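Local coordinates for protein TcpB (Brucella melitensis, PDB 4LQC) that belongs to the bacterial TIR-domain proteins, whose compact alpha/beta domain is related to the signalling modules of Toll-like receptors and their adaptors, at residues F9-A14 against I64-E69; G46-R51 against A78-G83; D82-M87 against P112-K117; P97-V102 against K117-T122. The protein carries 2 engineered substitutions. All coordinates share one frame; numbering follows the deposited sequence.

Contact 1. Residues F9-A14 against I64-E69; sequences FFIAHA and IVVLSE. Engineered in segment 9-14: Ala12 (natural residue Ser).
Phe10 to Ala12 run parallel to Ile64 to Val66, with the axes of strand 9-14 and strand 64-68 approaching to 4.7 Å at an angle of 23°. Three backbone bonds join them. Ile64 N donates to Phe10 O at 2.9 Å, and Val66 N donates to Ala12 O at 3.0 Å; both are nearly straight. Ala12 N donates to Ile64 O at 2.8 Å, but this bond is bent to 146°. Further on, a water lies between Ala14 N and Val66 O.

Ile11 and Ile64 stand on one face of the sheet. Ile11 CG1, anti to the backbone N (chi1 178°), is set against Val66 CG2 and Ile64 CG2. CD1 continues to the same two methyls, 3.6 Å from Val66 CG2 and 3.8 Å from Ile64 CG2. Ile64 sends CD1 the other way, to Phe9 CD1 at 3.9 Å. Strands 7-14 and 60-68 are two of the three inner strands of the five-stranded parallel sheet of the TIR fold, with strand order 2-1-3-4-5, and the contact is fully buried. Helix 18-31 covers Ile11 through Val22 and Leu25. Ala12, an engineered residue that is Ser in nature, points to the opposite face together with Val65.

His13 adds a bond within its own strand. Its ND1 donates to Ile11 O at 2.8 Å, with the acceptor close to the ring plane. Beyond the paired residues, Ser68 caps the next helix: its OG bonds to Phe71 N and to Asp17.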
loop_
_atom_site.group_PDB
_atom_site.type_symbol
_atom_site.label_atom_id
_atom_site.label_comp_id
_atom_site.label_asym_id
_atom_site.label_seq_id
_atom_site.Cartn_x
_atom_site.Cartn_y
_atom_site.Cartn_z
ATOM N N PHE B 9 19.872 -8.006 -10.674
ATOM C CA PHE B 9 19.110 -6.836 -10.223
ATOM C C PHE B 9 19.964 -5.866 -9.427
ATOM O O PHE B 9 20.902 -6.280 -8.738
ATOM C CB PHE B 9 17.976 -7.266 -9.305
ATOM C CG PHE B 9 17.006 -8.196 -9.936
ATOM C CD1 PHE B 9 16.039 -7.716 -10.808
ATOM C CD2 PHE B 9 17.035 -9.551 -9.645
ATOM C CE1 PHE B 9 15.129 -8.569 -11.398
ATOM C CE2 PHE B 9 16.122 -10.417 -10.226
ATOM C CZ PHE B 9 15.167 -9.925 -11.107
ATOM N N PHE B 10 19.644 -4.576 -9.509
ATOM C CA PHE B 10 20.014 -3.656 -8.435
ATOM C C PHE B 10 18.694 -3.203 -7.848
ATOM O O PHE B 10 17.671 -3.212 -8.548
ATOM C CB PHE B 10 20.868 -2.476 -8.913
ATOM C CG PHE B 10 20.149 -1.512 -9.836
ATOM C CD1 PHE B 10 19.600 -0.327 -9.345
ATOM C CD2 PHE B 10 20.040 -1.782 -11.193
ATOM C CE1 PHE B 10 18.955 0.556 -10.185
ATOM C CE2 PHE B 10 19.393 -0.899 -12.042
ATOM C CZ PHE B 10 18.843 0.268 -11.536
ATOM N N ILE B 11 18.695 -2.842 -6.567
ATOM C CA ILE B 11 17.465 -2.372 -5.932
ATOM C C ILE B 11 17.613 -0.997 -5.286
ATOM O O ILE B 11 18.234 -0.846 -4.227
ATOM C CB ILE B 11 16.873 -3.412 -4.956
ATOM C CG1 ILE B 11 15.627 -2.858 -4.289
ATOM C CG2 ILE B 11 17.889 -3.819 -3.926
ATOM C CD1 ILE B 11 14.698 -3.936 -3.756
ATOM N N ALA B 12 17.060 0.002 -5.977
ATOM C CA ALA B 12 17.054 1.383 -5.526
ATOM C C ALA B 12 15.935 1.595 -4.515
ATOM O O ALA B 12 14.803 1.185 -4.739
ATOM C CB ALA B 12 16.871 2.324 -6.719
ATOM N N HIS B 13 16.247 2.257 -3.408
ATOM C CA HIS B 13 15.291 2.366 -2.319
ATOM C C HIS B 13 15.657 3.547 -1.444
ATOM O O HIS B 13 16.814 3.982 -1.423
ATOM C CB HIS B 13 15.392 1.109 -1.476
ATOM C CG HIS B 13 16.773 0.855 -0.960
ATOM N ND1 HIS B 13 17.781 0.347 -1.751
ATOM C CD2 HIS B 13 17.318 1.047 0.265
ATOM C CE1 HIS B 13 18.887 0.230 -1.034
ATOM N NE2 HIS B 13 18.633 0.649 0.193
ATOM N N ALA B 14 14.673 4.074 -0.730
ATOM C CA ALA B 14 14.939 5.074 0.288
ATOM C C ALA B 14 15.611 4.384 1.471
ATOM O O ALA B 14 15.373 3.204 1.729
ATOM C CB ALA B 14 13.641 5.738 0.716
ATOM N N ILE B 64 15.129 -2.623 -9.879
ATOM C CA ILE B 64 13.989 -2.594 -8.984
ATOM C C ILE B 64 14.001 -1.253 -8.274
ATOM O O ILE B 64 15.029 -0.818 -7.755
ATOM C CB ILE B 64 14.064 -3.717 -7.929
ATOM C CG1 ILE B 64 14.137 -5.095 -8.602
ATOM C CG2 ILE B 64 12.855 -3.671 -7.015
ATOM C CD1 ILE B 64 14.350 -6.237 -7.620
ATOM N N VAL B 65 12.865 -0.583 -8.270
ATOM C CA VAL B 65 12.723 0.651 -7.519
ATOM C C VAL B 65 11.581 0.454 -6.529
ATOM O O VAL B 65 10.435 0.211 -6.918
ATOM C CB VAL B 65 12.370 1.815 -8.431
ATOM C CG1 VAL B 65 12.471 3.115 -7.665
ATOM C CG2 VAL B 65 13.288 1.839 -9.639
ATOM N N VAL B 66 11.903 0.537 -5.248
ATOM C CA VAL B 66 10.908 0.401 -4.207
ATOM C C VAL B 66 10.146 1.715 -4.034
ATOM O O VAL B 66 10.635 2.644 -3.387
ATOM C CB VAL B 66 11.585 0.002 -2.899
ATOM C CG1 VAL B 66 10.544 -0.308 -1.819
ATOM C CG2 VAL B 66 12.462 -1.194 -3.151
ATOM N N LEU B 67 8.952 1.777 -4.621
ATOM C CA LEU B 67 8.095 2.954 -4.569
ATOM C C LEU B 67 7.302 3.067 -3.276
ATOM O O LEU B 67 6.220 2.510 -3.160
ATOM C CB LEU B 67 7.105 2.907 -5.722
ATOM C CG LEU B 67 7.699 3.040 -7.124
ATOM C CD1 LEU B 67 6.541 3.239 -8.113
ATOM C CD2 LEU B 67 8.658 4.212 -7.166
ATOM N N SER B 68 7.835 3.801 -2.307
ATOM C CA SER B 68 7.190 3.929 -1.018
ATOM C C SER B 68 7.077 5.384 -0.661
ATOM O O SER B 68 7.597 6.241 -1.361
ATOM C CB SER B 68 8.006 3.235 0.067
ATOM O OG SER B 68 9.184 3.972 0.366
ATOM N N GLU B 69 6.403 5.656 0.450
ATOM C CA GLU B 69 6.268 7.012 0.961
ATOM C C GLU B 69 7.646 7.666 1.141
ATOM O O GLU B 69 7.858 8.818 0.758
ATOM C CB GLU B 69 5.500 6.976 2.284
ATOM C CG GLU B 69 4.930 8.309 2.708
ATOM C CD GLU B 69 4.414 8.289 4.133
ATOM O OE1 GLU B 69 4.470 7.216 4.772
ATOM O OE2 GLU B 69 3.952 9.349 4.617
HETATM O O HOH W 1 12.416 2.893 -0.830
#

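Contact 2. Residues G46-R51 against A78-G83; sequences GDSLRR and ARELDG
Glu80 CG lies anti to its own carbonyl carbon (chi1 -68°), and the chain runs on extended (chi2 -167°); these torsions direct CD, and with it the carboxylate, toward the first turn of helix 49-57. There Arg50 N donates to Glu80 OE2 at 2.9 Å. The N-H comes from above the carboxylate plane, 45° out of it. OE2 takes a second hydrogen from a water 2.8 Å away, and that water accepts in turn from Leu49 N. The same oxygen lies against Leu49 CB and Arg50 CB.

The other oxygen, Glu80 OE1, lies close to a second water, which is 2.9 Å from Ser48 OG. Ser48 is the N-cap of the helix, and its OG also accepts a weak bond from Arg51 N.

The Arg50 guanidinium stays at a distance. Its NE is 4.1 Å from Glu80 OE1, too far for a salt bridge, and the two planar groups stand almost perpendicular. On the inner side, Leu49 CD2 meets Leu81 CD2 at 4.1 Å, and the two side chains cross at about a right angle. Phe71 and Trp76 touch both leucines. Trp76 and Glu80 are the two ends of a WxxxE sequence, a motif known in TIR domains.

The carboxylate of Glu80 thus accepts from one backbone N-H, that of Arg50, and is linked to Leu49 N through a water, near the start of a helix, where the helix dipole would probably favour a negative group.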
loop_
_atom_site.group_PDB
_atom_site.type_symbol
_atom_site.label_atom_id
_atom_site.label_comp_id
_atom_site.label_asym_id
_atom_site.label_seq_id
_atom_site.Cartn_x
_atom_site.Cartn_y
_atom_site.Cartn_z
ATOM N N GLY B 46 19.296 14.660 -2.219
ATOM C CA GLY B 46 20.446 15.212 -2.903
ATOM C C GLY B 46 20.989 14.359 -4.039
ATOM O O GLY B 46 21.635 14.885 -4.952
ATOM N N ASP B 47 20.741 13.050 -4.006
ATOM C CA ASP B 47 21.242 12.165 -5.064
ATOM C C ASP B 47 20.590 12.463 -6.410
ATOM O O ASP B 47 19.617 13.234 -6.499
ATOM C CB ASP B 47 20.998 10.693 -4.708
ATOM C CG ASP B 47 21.859 10.222 -3.574
ATOM O OD1 ASP B 47 22.974 10.764 -3.432
ATOM O OD2 ASP B 47 21.438 9.308 -2.828
ATOM N N SER B 48 21.119 11.844 -7.459
ATOM C CA SER B 48 20.466 11.892 -8.753
ATOM C C SER B 48 19.837 10.531 -9.059
ATOM O O SER B 48 20.542 9.533 -9.235
ATOM C CB SER B 48 21.447 12.295 -9.847
ATOM O OG SER B 48 20.822 12.282 -11.122
ATOM N N LEU B 49 18.506 10.498 -9.105
ATOM C CA LEU B 49 17.776 9.272 -9.404
ATOM C C LEU B 49 18.177 8.713 -10.767
ATOM O O LEU B 49 18.437 7.516 -10.912
ATOM C CB LEU B 49 16.263 9.538 -9.372
ATOM C CG LEU B 49 15.343 8.352 -9.669
ATOM C CD1 LEU B 49 15.566 7.185 -8.668
ATOM C CD2 LEU B 49 13.903 8.800 -9.642
ATOM N N ARG B 50 18.227 9.596 -11.756
ATOM C CA ARG B 50 18.508 9.223 -13.138
ATOM C C ARG B 50 19.878 8.598 -13.241
ATOM O O ARG B 50 20.050 7.558 -13.887
ATOM C CB ARG B 50 18.445 10.471 -14.029
ATOM C CG ARG B 50 18.775 10.251 -15.501
ATOM C CD ARG B 50 18.648 11.571 -16.283
ATOM N NE ARG B 50 19.368 12.654 -15.612
ATOM C CZ ARG B 50 20.671 12.912 -15.769
ATOM N NH1 ARG B 50 21.412 12.163 -16.582
ATOM N NH2 ARG B 50 21.240 13.918 -15.103
ATOM N N ARG B 51 20.851 9.235 -12.593
ATOM C CA ARG B 51 22.229 8.767 -12.623
ATOM C C ARG B 51 22.390 7.480 -11.837
ATOM O O ARG B 51 23.131 6.583 -12.244
ATOM C CB ARG B 51 23.173 9.850 -12.094
ATOM C CG ARG B 51 23.373 10.981 -13.082
ATOM C CD ARG B 51 24.380 12.002 -12.583
ATOM N NE ARG B 51 25.675 11.386 -12.316
ATOM C CZ ARG B 51 26.607 11.170 -13.241
ATOM N NH1 ARG B 51 26.391 11.523 -14.505
ATOM N NH2 ARG B 51 27.756 10.600 -12.899
ATOM N N ALA B 78 10.198 15.624 -11.386
ATOM C CA ALA B 78 9.018 14.968 -11.937
ATOM C C ALA B 78 9.373 14.117 -13.140
ATOM O O ALA B 78 8.809 13.033 -13.317
ATOM C CB ALA B 78 7.937 16.006 -12.315
ATOM N N ARG B 79 10.289 14.622 -13.974
ATOM C CA ARG B 79 10.646 13.974 -15.236
ATOM C C ARG B 79 11.473 12.726 -15.033
ATOM O O ARG B 79 11.492 11.835 -15.891
ATOM C CB ARG B 79 11.417 14.934 -16.152
ATOM C CG ARG B 79 12.624 15.633 -15.532
ATOM C CD ARG B 79 13.292 16.571 -16.555
ATOM N NE ARG B 79 14.506 17.191 -16.029
ATOM C CZ ARG B 79 15.108 18.256 -16.561
ATOM N NH1 ARG B 79 14.608 18.853 -17.640
ATOM N NH2 ARG B 79 16.213 18.729 -16.001
ATOM N N GLU B 80 12.197 12.684 -13.922
ATOM C CA GLU B 80 12.986 11.522 -13.566
ATOM C C GLU B 80 12.084 10.416 -13.014
ATOM O O GLU B 80 12.401 9.237 -13.145
ATOM C CB GLU B 80 14.093 11.916 -12.583
ATOM C CG GLU B 80 15.172 12.821 -13.233
ATOM C CD GLU B 80 16.436 12.973 -12.388
ATOM O OE1 GLU B 80 17.105 14.008 -12.529
ATOM O OE2 GLU B 80 16.757 12.066 -11.575
ATOM N N LEU B 81 10.955 10.798 -12.416
ATOM C CA LEU B 81 9.942 9.809 -12.002
ATOM C C LEU B 81 9.237 9.252 -13.232
ATOM O O LEU B 81 9.118 8.036 -13.414
ATOM C CB LEU B 81 8.894 10.424 -11.070
ATOM C CG LEU B 81 9.310 10.767 -9.641
ATOM C CD1 LEU B 81 8.093 11.243 -8.873
ATOM C CD2 LEU B 81 9.944 9.556 -8.941
ATOM N N ASP B 82 8.771 10.167 -14.078
ATOM C CA ASP B 82 8.151 9.800 -15.335
ATOM C C ASP B 82 9.100 8.969 -16.188
ATOM O O ASP B 82 8.644 8.119 -16.960
ATOM C CB ASP B 82 7.724 11.047 -16.104
ATOM C CG ASP B 82 6.663 11.840 -15.378
ATOM O OD1 ASP B 82 6.076 11.311 -14.400
ATOM O OD2 ASP B 82 6.398 12.989 -15.796
ATOM N N GLY B 83 10.408 9.221 -16.046
ATOM C CA GLY B 83 11.439 8.520 -16.799
ATOM C C GLY B 83 11.578 7.044 -16.448
ATOM O O GLY B 83 11.972 6.231 -17.284
HETATM O O HOH W 2 17.244 13.033 -9.040
HETATM O O HOH W 3 19.468 14.681 -12.006
#

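Contact 3. Residues D82-M87 against P112-K117; sequences DGLTAM and PSLADK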
loop_
_atom_site.group_PDB
_atom_site.type_symbol
_atom_site.label_atom_id
_atom_site.label_comp_id
_atom_site.label_asym_id
_atom_site.label_seq_id
_atom_site.Cartn_x
_atom_site.Cartn_y
_atom_site.Cartn_z
ATOM N N ASP B 82 8.771 10.167 -14.078
ATOM C CA ASP B 82 8.151 9.800 -15.335
ATOM C C ASP B 82 9.100 8.969 -16.188
ATOM O O ASP B 82 8.644 8.119 -16.960
ATOM C CB ASP B 82 7.724 11.047 -16.104
ATOM C CG ASP B 82 6.663 11.840 -15.378
ATOM O OD1 ASP B 82 6.076 11.311 -14.400
ATOM O OD2 ASP B 82 6.398 12.989 -15.796
ATOM N N GLY B 83 10.408 9.221 -16.046
ATOM C CA GLY B 83 11.439 8.520 -16.799
ATOM C C GLY B 83 11.578 7.044 -16.448
ATOM O O GLY B 83 11.972 6.231 -17.284
ATOM N N LEU B 84 11.249 6.696 -15.209
ATOM C CA LEU B 84 11.278 5.313 -14.756
ATOM C C LEU B 84 10.355 4.435 -15.604
ATOM O O LEU B 84 10.525 3.213 -15.662
ATOM C CB LEU B 84 10.841 5.248 -13.287
ATOM C CG LEU B 84 11.770 5.960 -12.297
ATOM C CD1 LEU B 84 11.298 5.751 -10.870
ATOM C CD2 LEU B 84 13.205 5.473 -12.446
ATOM N N THR B 85 9.386 5.068 -16.269
ATOM C CA THR B 85 8.387 4.342 -17.062
ATOM C C THR B 85 8.803 4.155 -18.526
ATOM O O THR B 85 8.116 3.483 -19.291
ATOM C CB THR B 85 7.001 5.047 -17.047
ATOM O OG1 THR B 85 7.106 6.330 -17.676
ATOM C CG2 THR B 85 6.495 5.232 -15.629
ATOM N N ALA B 86 9.924 4.750 -18.916
ATOM C CA ALA B 86 10.324 4.726 -20.322
ATOM C C ALA B 86 10.917 3.387 -20.780
ATOM O O ALA B 86 11.772 2.809 -20.109
ATOM C CB ALA B 86 11.278 5.875 -20.624
ATOM N N MET B 87 10.436 2.902 -21.925
ATOM C CA MET B 87 10.970 1.701 -22.567
ATOM C C MET B 87 12.315 1.967 -23.238
ATOM O O MET B 87 12.737 3.117 -23.381
ATOM C CB MET B 87 9.991 1.169 -23.619
ATOM C CG MET B 87 8.854 0.320 -23.069
ATOM S SD MET B 87 9.401 -1.334 -22.570
ATOM C CE MET B 87 10.102 -1.968 -24.093
ATOM N N PRO B 112 1.617 10.676 -12.474
ATOM C CA PRO B 112 0.492 9.984 -13.105
ATOM C C PRO B 112 0.931 8.816 -13.981
ATOM O O PRO B 112 0.267 7.782 -13.972
ATOM C CB PRO B 112 -0.161 11.095 -13.941
ATOM C CG PRO B 112 0.053 12.311 -13.121
ATOM C CD PRO B 112 1.447 12.143 -12.538
ATOM N N SER B 113 2.028 8.962 -14.719
ATOM C CA SER B 113 2.510 7.867 -15.566
ATOM C C SER B 113 2.963 6.655 -14.743
ATOM O O SER B 113 2.696 5.506 -15.101
ATOM C CB SER B 113 3.630 8.348 -16.482
ATOM O OG SER B 113 4.463 9.259 -15.794
ATOM N N LEU B 114 3.631 6.915 -13.629
ATOM C CA LEU B 114 4.031 5.847 -12.725
ATOM C C LEU B 114 2.799 5.190 -12.078
ATOM O O LEU B 114 2.784 3.988 -11.827
ATOM C CB LEU B 114 4.940 6.431 -11.653
ATOM C CG LEU B 114 6.017 5.558 -11.037
ATOM C CD1 LEU B 114 6.703 4.702 -12.089
ATOM C CD2 LEU B 114 7.014 6.477 -10.375
ATOM N N ALA B 115 1.764 5.986 -11.822
ATOM C CA ALA B 115 0.576 5.504 -11.117
ATOM C C ALA B 115 -0.288 4.592 -11.992
ATOM O O ALA B 115 -1.111 3.800 -11.486
ATOM C CB ALA B 115 -0.251 6.677 -10.595
ATOM N N ASP B 116 -0.100 4.711 -13.304
ATOM C CA ASP B 116 -0.859 3.909 -14.247
ATOM C C ASP B 116 -0.044 2.753 -14.807
ATOM O O ASP B 116 -0.608 1.806 -15.363
ATOM C CB ASP B 116 -1.398 4.789 -15.376
ATOM C CG ASP B 116 -2.436 5.774 -14.887
ATOM O OD1 ASP B 116 -3.120 5.452 -13.885
ATOM O OD2 ASP B 116 -2.566 6.865 -15.490
ATOM N N LYS B 117 1.275 2.833 -14.648
ATOM C CA LYS B 117 2.164 1.748 -15.029
ATOM C C LYS B 117 2.019 0.564 -14.076
ATOM O O LYS B 117 2.292 0.666 -12.875
ATOM C CB LYS B 117 3.610 2.225 -15.052
ATOM C CG LYS B 117 4.590 1.182 -15.552
ATOM C CD LYS B 117 6.022 1.571 -15.206
ATOM C CE LYS B 117 6.991 0.461 -15.542
ATOM N NZ LYS B 117 8.416 0.933 -15.403
HETATM O O HOH W 4 3.674 11.525 -15.355
#
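Asp82 OD1 lies 3.0 Å from Ser113 OG, but its hydrogen bonds run to a water, 2.6 Å away, and to Ser111 OG. Ser111, just before the second segment, bonds through its OG to Ser113 OG as well. The same water also approaches Ser113 OG, at a doubtfully short distance.

Thr85 packs at the middle. Its OG1 sits between the backbone N and the carbonyl carbon (chi1 64°) and turns back to Asp82 O; the distance from Thr85 OG1 to Asp82 O, 2.5 Å, is unusually short and its detail doubtful. Its CG2 faces the other segment, 3.6 Å from Leu114 CD1. It also meets Lys117 CD at 3.7 Å, where the two side chains slide past each other in opposite directions. The extended Lys117 chain carries NZ to Leu84 O, a weak bond of 3.1 Å, and NZ also donates to Ile95 O. Leu84 CB approaches Leu114 CD1 at 4.3 Å. Leu84 and Thr85 are the central residues of a type I turn from Gly83 to Ala86.

The contact thus sets the last part of helix 78-83 and the following turn against helix 112-116. Ala115 of that helix packs on helix 104-108, Leu114 reaches Leu67 of strand 60-68, and Lys117 links to strand 95-100 through Ile95.

Contact 4. Residues P97-V102 against K117-T122; sequences PIWHKV and KVALNT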
loop_
_atom_site.group_PDB
_atom_site.type_symbol
_atom_site.label_atom_id
_atom_site.label_comp_id
_atom_site.label_asym_id
_atom_site.label_seq_id
_atom_site.Cartn_x
_atom_site.Cartn_y
_atom_site.Cartn_z
ATOM N N PRO B 97 9.222 -1.227 -10.971
ATOM C CA PRO B 97 8.762 -0.601 -9.733
ATOM C C PRO B 97 8.091 -1.624 -8.850
ATOM O O PRO B 97 7.445 -2.548 -9.357
ATOM C CB PRO B 97 7.683 0.372 -10.221
ATOM C CG PRO B 97 7.997 0.598 -11.670
ATOM C CD PRO B 97 8.498 -0.718 -12.146
ATOM N N ILE B 98 8.230 -1.458 -7.542
ATOM C CA ILE B 98 7.393 -2.192 -6.605
ATOM C C ILE B 98 6.728 -1.192 -5.690
ATOM O O ILE B 98 7.418 -0.397 -5.028
ATOM C CB ILE B 98 8.204 -3.156 -5.750
ATOM C CG1 ILE B 98 8.829 -4.230 -6.635
ATOM C CG2 ILE B 98 7.295 -3.820 -4.717
ATOM C CD1 ILE B 98 9.852 -5.065 -5.902
ATOM N N TRP B 99 5.395 -1.220 -5.663
ATOM C CA TRP B 99 4.622 -0.323 -4.812
ATOM C C TRP B 99 4.658 -0.879 -3.406
ATOM O O TRP B 99 4.328 -2.049 -3.190
ATOM C CB TRP B 99 3.172 -0.251 -5.280
ATOM C CG TRP B 99 2.948 0.458 -6.594
ATOM C CD1 TRP B 99 3.774 0.462 -7.692
ATOM C CD2 TRP B 99 1.828 1.289 -6.932
ATOM N NE1 TRP B 99 3.223 1.238 -8.690
ATOM C CE2 TRP B 99 2.033 1.756 -8.247
ATOM C CE3 TRP B 99 0.671 1.677 -6.251
ATOM C CZ2 TRP B 99 1.112 2.588 -8.899
ATOM C CZ3 TRP B 99 -0.239 2.509 -6.897
ATOM C CH2 TRP B 99 -0.014 2.956 -8.204
ATOM N N HIS B 100 5.056 -0.062 -2.438
ATOM C CA HIS B 100 5.119 -0.536 -1.049
ATOM C C HIS B 100 4.517 0.466 -0.060
ATOM O O HIS B 100 5.065 1.542 0.178
ATOM C CB HIS B 100 6.564 -0.899 -0.681
ATOM C CG HIS B 100 6.717 -1.547 0.659
ATOM N ND1 HIS B 100 6.036 -2.692 1.020
ATOM C CD2 HIS B 100 7.489 -1.217 1.722
ATOM C CE1 HIS B 100 6.371 -3.030 2.254
ATOM N NE2 HIS B 100 7.256 -2.154 2.701
ATOM N N LYS B 101 3.374 0.105 0.502
ATOM C CA LYS B 101 2.693 0.942 1.487
ATOM C C LYS B 101 2.383 2.350 0.963
ATOM O O LYS B 101 2.451 3.335 1.707
ATOM C CB LYS B 101 3.474 0.955 2.816
ATOM C CG LYS B 101 3.539 -0.448 3.468
ATOM C CD LYS B 101 4.612 -0.606 4.561
ATOM C CE LYS B 101 4.282 0.185 5.832
ATOM N NZ LYS B 101 2.914 -0.094 6.364
ATOM N N VAL B 102 2.051 2.437 -0.325
ATOM C CA VAL B 102 1.516 3.675 -0.898
ATOM C C VAL B 102 0.111 3.454 -1.426
ATOM O O VAL B 102 -0.298 2.324 -1.698
ATOM C CB VAL B 102 2.354 4.200 -2.080
ATOM C CG1 VAL B 102 3.623 4.856 -1.583
ATOM C CG2 VAL B 102 2.662 3.075 -3.044
ATOM N N LYS B 117 1.275 2.833 -14.648
ATOM C CA LYS B 117 2.164 1.748 -15.029
ATOM C C LYS B 117 2.019 0.564 -14.076
ATOM O O LYS B 117 2.292 0.666 -12.875
ATOM C CB LYS B 117 3.610 2.225 -15.052
ATOM C CG LYS B 117 4.590 1.182 -15.552
ATOM C CD LYS B 117 6.022 1.571 -15.206
ATOM C CE LYS B 117 6.991 0.461 -15.542
ATOM N NZ LYS B 117 8.416 0.933 -15.403
ATOM N N VAL B 118 1.577 -0.562 -14.623
ATOM C CA VAL B 118 1.353 -1.763 -13.835
ATOM C C VAL B 118 2.661 -2.239 -13.229
ATOM O O VAL B 118 3.688 -2.287 -13.908
ATOM C CB VAL B 118 0.761 -2.887 -14.687
ATOM C CG1 VAL B 118 0.461 -4.098 -13.817
ATOM C CG2 VAL B 118 -0.499 -2.407 -15.371
ATOM N N ALA B 119 2.614 -2.582 -11.945
ATOM C CA ALA B 119 3.805 -2.984 -11.229
ATOM C C ALA B 119 3.487 -3.946 -10.091
ATOM O O ALA B 119 2.332 -4.187 -9.762
ATOM C CB ALA B 119 4.527 -1.765 -10.699
ATOM N N LEU B 120 4.534 -4.499 -9.500
ATOM C CA LEU B 120 4.383 -5.358 -8.342
ATOM C C LEU B 120 3.919 -4.499 -7.170
ATOM O O LEU B 120 4.180 -3.301 -7.132
ATOM C CB LEU B 120 5.720 -6.039 -8.038
ATOM C CG LEU B 120 6.280 -6.912 -9.157
ATOM C CD1 LEU B 120 7.789 -7.012 -9.069
ATOM C CD2 LEU B 120 5.660 -8.292 -9.044
ATOM N N ASN B 121 3.239 -5.118 -6.223
ATOM C CA ASN B 121 2.586 -4.419 -5.127
ATOM C C ASN B 121 2.643 -5.363 -3.925
ATOM O O ASN B 121 2.149 -6.485 -3.993
ATOM C CB ASN B 121 1.129 -4.095 -5.526
ATOM C CG ASN B 121 0.377 -3.251 -4.484
ATOM O OD1 ASN B 121 0.608 -3.364 -3.271
ATOM N ND2 ASN B 121 -0.551 -2.422 -4.959
ATOM N N THR B 122 3.256 -4.915 -2.831
ATOM C CA THR B 122 3.438 -5.771 -1.656
ATOM C C THR B 122 2.161 -6.062 -0.876
ATOM O O THR B 122 2.157 -6.923 0.020
ATOM C CB THR B 122 4.463 -5.178 -0.674
ATOM O OG1 THR B 122 4.039 -3.863 -0.280
ATOM C CG2 THR B 122 5.833 -5.114 -1.329
HETATM O O HOH W 5 4.066 1.680 -11.539
HETATM O O HOH W 6 1.839 -2.295 -0.121
HETATM O O HOH W 7 1.300 -0.135 -2.128
#
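Within the chain, the edge of the parallel TIR sheet is formed here, where Ile98 and Trp99 pair with Leu120 and Asn121 of the short last strand. Trp99 N donates to Leu120 O at 2.8 Å, and Thr122 N donates to Trp99 O at 3.1 Å. Ile98 CG1 touches Leu120 CD1 at 3.8 Å on one face of the sheet. Ala119 CB points toward strand 95-100 and touches Trp99 CD1, at 3.8 Å, and Pro97 CB. The Trp99 NE1 bonds in the ring plane to a water 3.0 Å away, which lies close to Lys117 O, at a doubtfully short distance. Lys117 CE and NZ lie against the Pro97 ring.

The Thr122 hydroxyl sits between the backbone N and the carbonyl carbon (chi1 57°). Its OG1 and His100 ND1 share a nearly straight hydrogen bond of 2.7 Å in the imidazole plane; either could be the donor. A water links OG1 to Lys101 N.

Asn121 ND2 bonds to Ser123 OG of the second subunit, and Lys101 NZ forms salt bridges with Glu106 and Glu69 of that subunit. Within the chain, strand 60-68 flanks strand 95-100. Helix 104-108 covers Trp99, helix 18-31 touches Ile98 and Thr122, and helix 127-136 touches Leu120 and Thr122.

Overall arrangement
Contact 1 closes the first loop, bringing strand 60-68 back beside strand 7-14. Contact 2 opens within that loop and closes after it, so the two cross; it joins the start of helix 49-57 to helix 78-83. Contact 3 starts where contact 2 ends, sharing Asp82 and Gly83, and closes on helix 112-116. Contact 4 opens inside that loop and ends beyond it, so contacts 3 and 4 cross and share Lys117. Contacts 1 and 4 follow in series but meet in the sheet, where strands 60-68 and 95-100 are neighbours. Leu67 touches Leu114, which joins contact 1 to contact 3. Contacts 1 and 4 each pair two neighbouring strands of the sheet; contacts 2 and 3 join the helices beside it.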